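Local coordinates for protein mosquitocidal toxin (Lysinibacillus sphaericus, PDB 2VSE) that acts as a mosquito-killing holotoxin, probably by ADP-ribosylating target proteins, and carries ricin-B-like lectin domains that probably bind sugars, at residues A[791-796]-A[827-832]; A[363-368]-A[403-408]; A[602-607]-A[638-643]. All blocks are in the same frame, centred on the assembly; numbering follows the deposited sequence.

Interaction 1: A[791-796]-A[827-832]; sequences GFIIRN and NQLWNF
Phe-792 O is gripped twice from the other segment: Trp-830 N donates to it at 2.8 Å, and the CA-H of Leu-829 makes a weaker contact with it. The main-chain exchange is completed by Phe-792 N, which reaches Trp-830 O at 3.0 Å. This antiparallel hydrogen-bonded pair is a single bridge, consistent with short segments that run at 102° to each other. A water extends the link, accepting from Ile-794 N at 3.0 Å and donating to Gln-828 O at 2.7 Å; Trp-830 NE1 adds a weak bond from the indole edge. On the apolar side, Ile-794 CD1 lies over a face of the indole, 3.9 Å from the centroid of the five-membered ring of Trp-830. Ile-794 CD1 also meets Phe-832 CZ at 3.7 Å. With CG anti to the carbonyl carbon (chi1 -69°), the Phe-832 ring comes beside Phe-792. The two form a T-shaped stack, the edge of Phe-832 toward the face of Phe-792, planes at 84°. Ile-705 of strand 701-707 touches Ile-794, Trp-830 and Phe-832. Gln-828 and Trp-830 fit the Gln-x-Trp motif of ricin-type beta-trefoils, and the Gln-828 amide is held by Tyr-823 N and Asp-805. Beyond the bridge, the water supplies polar partners to main-chain atoms that do not meet directly, while the buried Phe-792, Ile-794, Trp-830 and Phe-832 pack by apolar contact.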
loop_
_atom_site.group_PDB
_atom_site.type_symbol
_atom_site.label_atom_id
_atom_site.label_comp_id
_atom_site.label_asym_id
_atom_site.label_seq_id
_atom_site.Cartn_x
_atom_site.Cartn_y
_atom_site.Cartn_z
ATOM N N GLY A 791 14.692 21.194 3.131
ATOM C CA GLY A 791 14.424 22.512 2.579
ATOM C C GLY A 791 14.963 22.539 1.175
ATOM O O GLY A 791 15.612 21.583 0.756
ATOM N N PHE A 792 14.696 23.625 0.445
ATOM C CA PHE A 792 15.108 23.760 -0.948
ATOM C C PHE A 792 16.217 24.767 -1.045
ATOM O O PHE A 792 16.165 25.831 -0.404
ATOM C CB PHE A 792 13.971 24.251 -1.847
ATOM C CG PHE A 792 12.824 23.291 -1.971
ATOM C CD1 PHE A 792 12.804 22.341 -2.998
ATOM C CD2 PHE A 792 11.754 23.354 -1.095
ATOM C CE1 PHE A 792 11.746 21.447 -3.125
ATOM C CE2 PHE A 792 10.686 22.479 -1.229
ATOM C CZ PHE A 792 10.681 21.521 -2.236
ATOM N N ILE A 793 17.206 24.418 -1.867
ATOM C CA ILE A 793 18.283 25.290 -2.237
ATOM C C ILE A 793 17.819 25.919 -3.523
ATOM O O ILE A 793 17.189 25.244 -4.363
ATOM C CB ILE A 793 19.565 24.482 -2.586
ATOM C CG1 ILE A 793 20.092 23.700 -1.398
ATOM C CG2 ILE A 793 20.661 25.391 -3.046
ATOM C CD1 ILE A 793 20.927 22.459 -1.856
ATOM N N ILE A 794 18.158 27.190 -3.695
ATOM C CA ILE A 794 17.895 27.897 -4.913
ATOM C C ILE A 794 19.246 28.336 -5.449
ATOM O O ILE A 794 19.856 29.279 -4.922
ATOM C CB ILE A 794 16.981 29.111 -4.673
ATOM C CG1 ILE A 794 15.676 28.671 -3.999
ATOM C CG2 ILE A 794 16.746 29.845 -5.986
ATOM C CD1 ILE A 794 14.806 29.811 -3.464
ATOM N N ARG A 795 19.690 27.652 -6.500
ATOM C CA ARG A 795 21.037 27.762 -7.015
ATOM C C ARG A 795 21.018 28.400 -8.395
ATOM O O ARG A 795 20.195 28.038 -9.243
ATOM C CB ARG A 795 21.629 26.364 -7.079
ATOM C CG ARG A 795 22.984 26.226 -7.706
ATOM C CD ARG A 795 23.232 24.748 -7.983
ATOM N NE ARG A 795 23.099 23.932 -6.775
ATOM C CZ ARG A 795 23.994 23.920 -5.784
ATOM N NH1 ARG A 795 25.096 24.679 -5.847
ATOM N NH2 ARG A 795 23.796 23.143 -4.728
ATOM N N ASN A 796 21.935 29.335 -8.625
ATOM C CA ASN A 796 21.988 30.036 -9.888
ATOM C C ASN A 796 22.426 29.143 -11.037
ATOM O O ASN A 796 23.241 28.254 -10.836
ATOM C CB ASN A 796 22.923 31.232 -9.781
ATOM C CG ASN A 796 22.824 32.131 -10.974
ATOM O OD1 ASN A 796 23.775 32.263 -11.729
ATOM N ND2 ASN A 796 21.648 32.725 -11.179
ATOM N N ASN A 827 19.783 29.941 6.714
ATOM C CA ASN A 827 19.518 31.127 5.923
ATOM C C ASN A 827 19.785 30.896 4.438
ATOM O O ASN A 827 19.783 31.859 3.680
ATOM C CB ASN A 827 20.376 32.279 6.419
ATOM C CG ASN A 827 21.833 31.989 6.258
ATOM O OD1 ASN A 827 22.303 30.953 6.724
ATOM N ND2 ASN A 827 22.555 32.859 5.551
ATOM N N GLN A 828 20.029 29.642 4.032
ATOM C CA GLN A 828 20.191 29.275 2.598
ATOM C C GLN A 828 19.132 28.266 2.131
ATOM O O GLN A 828 19.173 27.791 0.993
ATOM C CB GLN A 828 21.581 28.695 2.312
ATOM C CG GLN A 828 22.708 29.607 2.766
ATOM C CD GLN A 828 24.052 28.977 2.602
ATOM O OE1 GLN A 828 24.269 27.801 2.963
ATOM N NE2 GLN A 828 24.984 29.750 2.063
ATOM N N LEU A 829 18.190 27.951 3.018
ATOM C CA LEU A 829 17.151 26.959 2.747
ATOM C C LEU A 829 15.763 27.618 2.685
ATOM O O LEU A 829 15.464 28.540 3.451
ATOM C CB LEU A 829 17.201 25.824 3.781
ATOM C CG LEU A 829 18.413 24.892 3.549
ATOM C CD1 LEU A 829 18.880 24.263 4.840
ATOM C CD2 LEU A 829 18.147 23.802 2.478
ATOM N N TRP A 830 14.917 27.140 1.779
ATOM C CA TRP A 830 13.694 27.858 1.448
ATOM C C TRP A 830 12.490 26.949 1.362
ATOM O O TRP A 830 12.609 25.770 1.032
ATOM C CB TRP A 830 13.878 28.589 0.117
ATOM C CG TRP A 830 15.072 29.496 0.139
ATOM C CD1 TRP A 830 16.347 29.193 -0.250
ATOM C CD2 TRP A 830 15.102 30.844 0.615
ATOM N NE1 TRP A 830 17.168 30.289 -0.062
ATOM C CE2 TRP A 830 16.426 31.312 0.467
ATOM C CE3 TRP A 830 14.131 31.706 1.144
ATOM C CZ2 TRP A 830 16.809 32.603 0.832
ATOM C CZ3 TRP A 830 14.514 32.995 1.512
ATOM C CH2 TRP A 830 15.842 33.427 1.348
ATOM N N ASN A 831 11.329 27.503 1.695
ATOM C CA ASN A 831 10.048 26.852 1.444
ATOM C C ASN A 831 9.312 27.613 0.358
ATOM O O ASN A 831 9.531 28.817 0.167
ATOM C CB ASN A 831 9.169 26.854 2.677
ATOM C CG ASN A 831 9.914 26.462 3.939
ATOM O OD1 ASN A 831 10.233 25.290 4.151
ATOM N ND2 ASN A 831 10.155 27.444 4.812
ATOM N N PHE A 832 8.428 26.916 -0.347
ATOM C CA PHE A 832 7.592 27.541 -1.350
ATOM C C PHE A 832 6.144 27.428 -0.963
ATOM O O PHE A 832 5.574 26.361 -1.018
ATOM C CB PHE A 832 7.860 26.921 -2.713
ATOM C CG PHE A 832 9.213 27.265 -3.266
ATOM C CD1 PHE A 832 9.366 28.321 -4.164
ATOM C CD2 PHE A 832 10.337 26.566 -2.857
ATOM C CE1 PHE A 832 10.612 28.660 -4.662
ATOM C CE2 PHE A 832 11.578 26.890 -3.347
ATOM C CZ PHE A 832 11.719 27.945 -4.267
HETATM O O HOH W 1 19.549 28.665 -1.519
#

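Interaction 2: A[363-368]-A[403-408]; sequences NVNGFY and SQEWLI
Tyr-368 and Trp-406 form the tight part of this contact, exchanging two main-chain bonds as a single antiparallel hydrogen-bonded pair. Tyr-368 N reaches Trp-406 O at 2.8 Å in a nearly straight bond (171°), and Trp-406 N returns to Tyr-368 O at 2.9 Å. Beside them the tyrosine ring takes Ile-408 CD1 over one face, 3.9 Å from the Tyr-368 ring centroid and shifted toward the rim. Trp-406 lays the edge of its indole by Tyr-368 O, and its far end leads away from 363-368, NE1 bonding to Leu-380 O and the ring meeting Phe-370 edge-to-face. The other half, partly exposed to solvent, is polar. There Glu-405, extended beyond CG, puts OE2 2.7 Å from Asn-363 ND2. The donor lies well above the carboxylate plane, 73° out of it, and the amide and carboxylate planes stand nearly perpendicular. Asn-363 CG sits between the backbone N and the carbonyl carbon (chi1 61°), which turns OD1 back over its own type I turn (Asn-363 to Gly-366) to accept from Phe-367 N, just past the turn, at 3.0 Å. One amide thus braces the turn with its oxygen and holds the facing segment with its nitrogen. Phe-367 fills the border between the halves, its CE1 3.7 Å from Leu-407 CD2, and makes a cation-pi contact with Lys-278, which also forms a long, weak ion pair with Glu-405 OE1. Gln-404 and Trp-406 match the Gln-x-Trp signature of a ricin-type beta-trefoil. Chemically, the inner half combines two main-chain bonds with apolar packing of Tyr-368 on Ile-408, whereas the outer half pairs an amide with a carboxylate whose negative charge is probably moderated by that amide and the lysine nearby.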
loop_
_atom_site.group_PDB
_atom_site.type_symbol
_atom_site.label_atom_id
_atom_site.label_comp_id
_atom_site.label_asym_id
_atom_site.label_seq_id
_atom_site.Cartn_x
_atom_site.Cartn_y
_atom_site.Cartn_z
ATOM N N ASN A 363 -25.912 -12.702 19.303
ATOM C CA ASN A 363 -26.000 -12.163 20.665
ATOM C C ASN A 363 -25.297 -10.818 20.861
ATOM O O ASN A 363 -24.689 -10.282 19.928
ATOM C CB ASN A 363 -25.571 -13.193 21.732
ATOM C CG ASN A 363 -24.124 -13.659 21.587
ATOM O OD1 ASN A 363 -23.256 -12.963 21.039
ATOM N ND2 ASN A 363 -23.854 -14.848 22.109
ATOM N N VAL A 364 -25.404 -10.287 22.084
ATOM C CA VAL A 364 -24.762 -9.030 22.496
ATOM C C VAL A 364 -23.322 -8.891 21.988
ATOM O O VAL A 364 -22.947 -7.824 21.497
ATOM C CB VAL A 364 -24.805 -8.847 24.043
ATOM C CG1 VAL A 364 -23.782 -7.806 24.518
ATOM C CG2 VAL A 364 -26.211 -8.459 24.503
ATOM N N ASN A 365 -22.528 -9.961 22.093
ATOM C CA ASN A 365 -21.098 -9.897 21.745
ATOM C C ASN A 365 -20.785 -10.181 20.277
ATOM O O ASN A 365 -19.631 -10.065 19.861
ATOM C CB ASN A 365 -20.236 -10.798 22.647
ATOM C CG ASN A 365 -20.789 -10.927 24.058
ATOM O OD1 ASN A 365 -21.673 -11.752 24.313
ATOM N ND2 ASN A 365 -20.263 -10.124 24.984
ATOM N N GLY A 366 -21.793 -10.560 19.497
ATOM C CA GLY A 366 -21.595 -10.762 18.059
ATOM C C GLY A 366 -21.248 -12.184 17.647
ATOM O O GLY A 366 -20.694 -12.409 16.569
ATOM N N PHE A 367 -21.574 -13.142 18.509
ATOM C CA PHE A 367 -21.463 -14.561 18.183
ATOM C C PHE A 367 -22.862 -15.099 17.874
ATOM O O PHE A 367 -23.857 -14.455 18.209
ATOM C CB PHE A 367 -20.812 -15.336 19.336
ATOM C CG PHE A 367 -19.394 -14.918 19.627
ATOM C CD1 PHE A 367 -18.318 -15.598 19.047
ATOM C CD2 PHE A 367 -19.127 -13.844 20.476
ATOM C CE1 PHE A 367 -17.004 -15.213 19.309
ATOM C CE2 PHE A 367 -17.815 -13.453 20.741
ATOM C CZ PHE A 367 -16.753 -14.140 20.157
ATOM N N TYR A 368 -22.934 -16.268 17.236
ATOM C CA TYR A 368 -24.215 -16.854 16.818
ATOM C C TYR A 368 -24.584 -18.105 17.590
ATOM O O TYR A 368 -23.731 -18.953 17.857
ATOM C CB TYR A 368 -24.201 -17.177 15.319
ATOM C CG TYR A 368 -24.048 -15.953 14.456
ATOM C CD1 TYR A 368 -25.164 -15.234 14.033
ATOM C CD2 TYR A 368 -22.787 -15.497 14.078
ATOM C CE1 TYR A 368 -25.032 -14.098 13.250
ATOM C CE2 TYR A 368 -22.643 -14.374 13.293
ATOM C CZ TYR A 368 -23.770 -13.675 12.882
ATOM O OH TYR A 368 -23.631 -12.534 12.108
ATOM N N SER A 403 -19.338 -22.989 24.558
ATOM C CA SER A 403 -19.336 -24.092 23.604
ATOM C C SER A 403 -20.595 -24.096 22.729
ATOM O O SER A 403 -20.648 -24.797 21.718
ATOM C CB SER A 403 -19.160 -25.433 24.319
ATOM O OG SER A 403 -20.203 -25.662 25.252
ATOM N N GLN A 404 -21.610 -23.323 23.111
ATOM C CA GLN A 404 -22.789 -23.179 22.244
ATOM C C GLN A 404 -22.807 -21.840 21.484
ATOM O O GLN A 404 -23.797 -21.487 20.827
ATOM C CB GLN A 404 -24.125 -23.497 22.972
ATOM C CG GLN A 404 -24.521 -22.558 24.103
ATOM C CD GLN A 404 -25.801 -22.985 24.834
ATOM O OE1 GLN A 404 -26.634 -22.145 25.182
ATOM N NE2 GLN A 404 -25.951 -24.287 25.078
ATOM N N GLU A 405 -21.694 -21.115 21.566
ATOM C CA GLU A 405 -21.519 -19.891 20.780
ATOM C C GLU A 405 -20.600 -20.164 19.586
ATOM O O GLU A 405 -19.592 -20.869 19.712
ATOM C CB GLU A 405 -21.015 -18.729 21.651
ATOM C CG GLU A 405 -22.027 -18.249 22.709
ATOM C CD GLU A 405 -21.656 -16.910 23.366
ATOM O OE1 GLU A 405 -21.581 -16.849 24.611
ATOM O OE2 GLU A 405 -21.447 -15.910 22.647
ATOM N N TRP A 406 -20.967 -19.625 18.425
ATOM C CA TRP A 406 -20.248 -19.909 17.182
ATOM C C TRP A 406 -19.945 -18.666 16.351
ATOM O O TRP A 406 -20.663 -17.660 16.430
ATOM C CB TRP A 406 -21.044 -20.884 16.309
ATOM C CG TRP A 406 -21.434 -22.154 16.999
ATOM C CD1 TRP A 406 -22.526 -22.353 17.799
ATOM C CD2 TRP A 406 -20.744 -23.405 16.945
ATOM N NE1 TRP A 406 -22.552 -23.645 18.248
ATOM C CE2 TRP A 406 -21.473 -24.317 17.737
ATOM C CE3 TRP A 406 -19.585 -23.845 16.301
ATOM C CZ2 TRP A 406 -21.077 -25.648 17.905
ATOM C CZ3 TRP A 406 -19.187 -25.167 16.475
ATOM C CH2 TRP A 406 -19.935 -26.051 17.273
ATOM N N LEU A 407 -18.892 -18.758 15.537
ATOM C CA LEU A 407 -18.611 -17.782 14.491
ATOM C C LEU A 407 -19.007 -18.363 13.136
ATOM O O LEU A 407 -18.711 -19.520 12.829
ATOM C CB LEU A 407 -17.127 -17.421 14.471
ATOM C CG LEU A 407 -16.515 -16.638 15.636
ATOM C CD1 LEU A 407 -15.013 -16.732 15.577
ATOM C CD2 LEU A 407 -16.942 -15.178 15.622
ATOM N N ILE A 408 -19.698 -17.561 12.337
ATOM C CA ILE A 408 -20.033 -17.938 10.972
ATOM C C ILE A 408 -19.121 -17.135 10.057
ATOM O O ILE A 408 -19.360 -15.948 9.819
ATOM C CB ILE A 408 -21.512 -17.670 10.648
ATOM C CG1 ILE A 408 -22.408 -18.446 11.623
ATOM C CG2 ILE A 408 -21.830 -18.069 9.198
ATOM C CD1 ILE A 408 -23.871 -18.106 11.540
#

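Interaction 3: A[602-607]-A[638-643]; sequences DKKRAY and DQYWIP
Tyr-640 and Lys-604 cross at about a right angle, the lysine laying its CG over one face of the phenol ring, 4.2 Å from the centroid and only 13° off the ring normal. A bend at chi2 (-90°) carries the rest of the lysine chain on to a salt bridge of NZ with Asp-637, while Tyr-640 OH bonds to Asp-635. Ala-606 CB packs against Tyr-640 CB at 3.8 Å. The side chains of Tyr-607 and Pro-643 also cross at about a right angle, Pro-643 CD coming to 3.4 Å from Tyr-607 CD2, and the tyrosine hydroxyl goes on to Ile-557 O. Between the two pairs, Tyr-607 N donates to Trp-641 O at 2.7 Å and Trp-641 N to Tyr-607 O at 2.9 Å, an antiparallel hydrogen-bonded pair. Tyr-607 O also receives the CA-H of Tyr-640, CA to O 3.2 Å. Arg-605 and Ala-606, both facing Asn-601 of strand 596-601, fit a G1 beta bulge. Gln-639 and Trp-641 follow the trefoil Gln-x-Trp pattern. Both tyrosines therefore offer carbon surface to the other segment and send their hydroxyls to polar partners outside both segments, which combines apolar burial with directional bonding.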
loop_
_atom_site.group_PDB
_atom_site.type_symbol
_atom_site.label_atom_id
_atom_site.label_comp_id
_atom_site.label_asym_id
_atom_site.label_seq_id
_atom_site.Cartn_x
_atom_site.Cartn_y
_atom_site.Cartn_z
ATOM N N ASP A 602 13.111 -5.747 -19.857
ATOM C CA ASP A 602 12.234 -6.905 -19.568
ATOM C C ASP A 602 12.932 -8.224 -19.249
ATOM O O ASP A 602 12.570 -8.911 -18.289
ATOM C CB ASP A 602 11.298 -7.175 -20.760
ATOM C CG ASP A 602 10.016 -6.380 -20.689
ATOM O OD1 ASP A 602 9.848 -5.582 -19.739
ATOM O OD2 ASP A 602 9.173 -6.550 -21.587
ATOM N N LYS A 603 13.898 -8.594 -20.083
ATOM C CA LYS A 603 14.523 -9.908 -19.988
ATOM C C LYS A 603 15.467 -9.999 -18.792
ATOM O O LYS A 603 15.555 -11.057 -18.146
ATOM C CB LYS A 603 15.242 -10.271 -21.295
ATOM C CG LYS A 603 14.305 -10.610 -22.467
ATOM C CD LYS A 603 13.673 -9.359 -23.078
ATOM C CE LYS A 603 12.638 -9.692 -24.139
ATOM N NZ LYS A 603 13.269 -10.007 -25.449
ATOM N N LYS A 604 16.133 -8.885 -18.499
ATOM C CA LYS A 604 17.105 -8.785 -17.420
ATOM C C LYS A 604 16.449 -8.407 -16.097
ATOM O O LYS A 604 17.024 -8.634 -15.032
ATOM C CB LYS A 604 18.155 -7.717 -17.771
ATOM C CG LYS A 604 18.841 -7.890 -19.129
ATOM C CD LYS A 604 20.079 -8.741 -19.014
ATOM C CE LYS A 604 20.738 -8.917 -20.377
ATOM N NZ LYS A 604 21.826 -9.934 -20.354
ATOM N N ARG A 605 15.256 -7.811 -16.174
ATOM C CA ARG A 605 14.586 -7.207 -15.017
ATOM C C ARG A 605 15.531 -6.285 -14.265
ATOM O O ARG A 605 15.640 -6.337 -13.043
ATOM C CB ARG A 605 13.982 -8.275 -14.103
ATOM C CG ARG A 605 12.902 -9.073 -14.786
ATOM C CD ARG A 605 12.578 -10.335 -14.033
ATOM N NE ARG A 605 11.553 -11.096 -14.734
ATOM C CZ ARG A 605 11.726 -12.304 -15.257
ATOM N NH1 ARG A 605 12.886 -12.936 -15.152
ATOM N NH2 ARG A 605 10.715 -12.891 -15.875
ATOM N N ALA A 606 16.220 -5.445 -15.028
ATOM C CA ALA A 606 17.232 -4.535 -14.506
ATOM C C ALA A 606 17.357 -3.347 -15.452
ATOM O O ALA A 606 16.800 -3.368 -16.559
ATOM C CB ALA A 606 18.573 -5.256 -14.368
ATOM N N TYR A 607 18.096 -2.324 -15.023
ATOM C CA TYR A 607 18.196 -1.082 -15.781
ATOM C C TYR A 607 19.548 -0.876 -16.433
ATOM O O TYR A 607 20.598 -1.237 -15.879
ATOM C CB TYR A 607 17.892 0.131 -14.896
ATOM C CG TYR A 607 16.463 0.201 -14.425
ATOM C CD1 TYR A 607 15.557 1.083 -15.011
ATOM C CD2 TYR A 607 16.012 -0.618 -13.392
ATOM C CE1 TYR A 607 14.236 1.151 -14.573
ATOM C CE2 TYR A 607 14.696 -0.560 -12.952
ATOM C CZ TYR A 607 13.818 0.323 -13.547
ATOM O OH TYR A 607 12.522 0.375 -13.103
ATOM N N ASP A 638 27.173 -6.964 -16.393
ATOM C CA ASP A 638 27.714 -6.054 -15.382
ATOM C C ASP A 638 27.350 -4.592 -15.632
ATOM O O ASP A 638 27.705 -3.718 -14.848
ATOM C CB ASP A 638 29.230 -6.237 -15.200
ATOM C CG ASP A 638 30.030 -6.043 -16.496
ATOM O OD1 ASP A 638 29.520 -5.432 -17.468
ATOM O OD2 ASP A 638 31.199 -6.510 -16.532
ATOM N N GLN A 639 26.623 -4.342 -16.718
ATOM C CA GLN A 639 26.129 -3.005 -17.039
ATOM C C GLN A 639 24.638 -2.839 -16.709
ATOM O O GLN A 639 24.017 -1.859 -17.122
ATOM C CB GLN A 639 26.409 -2.676 -18.510
ATOM C CG GLN A 639 27.755 -3.210 -19.012
ATOM C CD GLN A 639 28.038 -2.888 -20.476
ATOM O OE1 GLN A 639 27.225 -2.134 -21.109
ATOM N NE2 GLN A 639 29.213 -3.471 -21.029
ATOM N N TYR A 640 24.076 -3.785 -15.958
ATOM C CA TYR A 640 22.661 -3.724 -15.586
ATOM C C TYR A 640 22.460 -3.626 -14.073
ATOM O O TYR A 640 23.152 -4.290 -13.295
ATOM C CB TYR A 640 21.903 -4.902 -16.204
ATOM C CG TYR A 640 21.615 -4.715 -17.682
ATOM C CD1 TYR A 640 20.414 -4.158 -18.105
ATOM C CD2 TYR A 640 22.543 -5.086 -18.654
ATOM C CE1 TYR A 640 20.134 -3.976 -19.451
ATOM C CE2 TYR A 640 22.271 -4.909 -20.009
ATOM C CZ TYR A 640 21.061 -4.351 -20.395
ATOM O OH TYR A 640 20.763 -4.157 -21.721
ATOM N N TRP A 641 21.523 -2.784 -13.657
ATOM C CA TRP A 641 21.388 -2.463 -12.241
ATOM C C TRP A 641 19.963 -2.553 -11.736
ATOM O O TRP A 641 19.020 -2.247 -12.462
ATOM C CB TRP A 641 21.978 -1.087 -11.967
ATOM C CG TRP A 641 23.373 -0.945 -12.501
ATOM C CD1 TRP A 641 23.733 -0.578 -13.762
ATOM C CD2 TRP A 641 24.590 -1.189 -11.790
ATOM N NE1 TRP A 641 25.102 -0.569 -13.880
ATOM C CE2 TRP A 641 25.651 -0.937 -12.680
ATOM C CE3 TRP A 641 24.884 -1.595 -10.482
ATOM C CZ2 TRP A 641 26.984 -1.074 -12.308
ATOM C CZ3 TRP A 641 26.204 -1.733 -10.112
ATOM C CH2 TRP A 641 27.242 -1.469 -11.021
ATOM N N ILE A 642 19.834 -2.989 -10.485
ATOM C CA ILE A 642 18.551 -3.183 -9.818
ATOM C C ILE A 642 18.469 -2.153 -8.701
ATOM O O ILE A 642 19.198 -2.260 -7.712
ATOM C CB ILE A 642 18.447 -4.585 -9.190
ATOM C CG1 ILE A 642 18.823 -5.668 -10.203
ATOM C CG2 ILE A 642 17.049 -4.802 -8.625
ATOM C CD1 ILE A 642 19.242 -7.006 -9.562
ATOM N N PRO A 643 17.616 -1.135 -8.877
ATOM C CA PRO A 643 17.378 -0.089 -7.873
ATOM C C PRO A 643 16.511 -0.594 -6.728
ATOM O O PRO A 643 15.429 -1.100 -6.964
ATOM C CB PRO A 643 16.646 1.010 -8.668
ATOM C CG PRO A 643 16.746 0.583 -10.150
ATOM C CD PRO A 643 16.856 -0.897 -10.113
#

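Interactions 1, 2 and 3 are versions of one theme in separate trefoil-related regions of the chain: the tryptophan of a Gln-x-Trp element exchanges two main-chain bonds with an aromatic residue some thirty-odd positions earlier. None touches another. Centres of interactions 1 and 3 are 35 Å apart, those of 2 and 3 54 Å, and those of 1 and 2 61 Å, with nearest atoms of 1 and 3 about 22 Å apart. Interaction 2 lies on the opposite side of the chain's centre from both others. The theme is varied locally, by a bridging water in 1, a polar turn in 2 and a bulge in 3. All three belong to the lectin-like part, separate from the ADP-ribosyltransferase-related region.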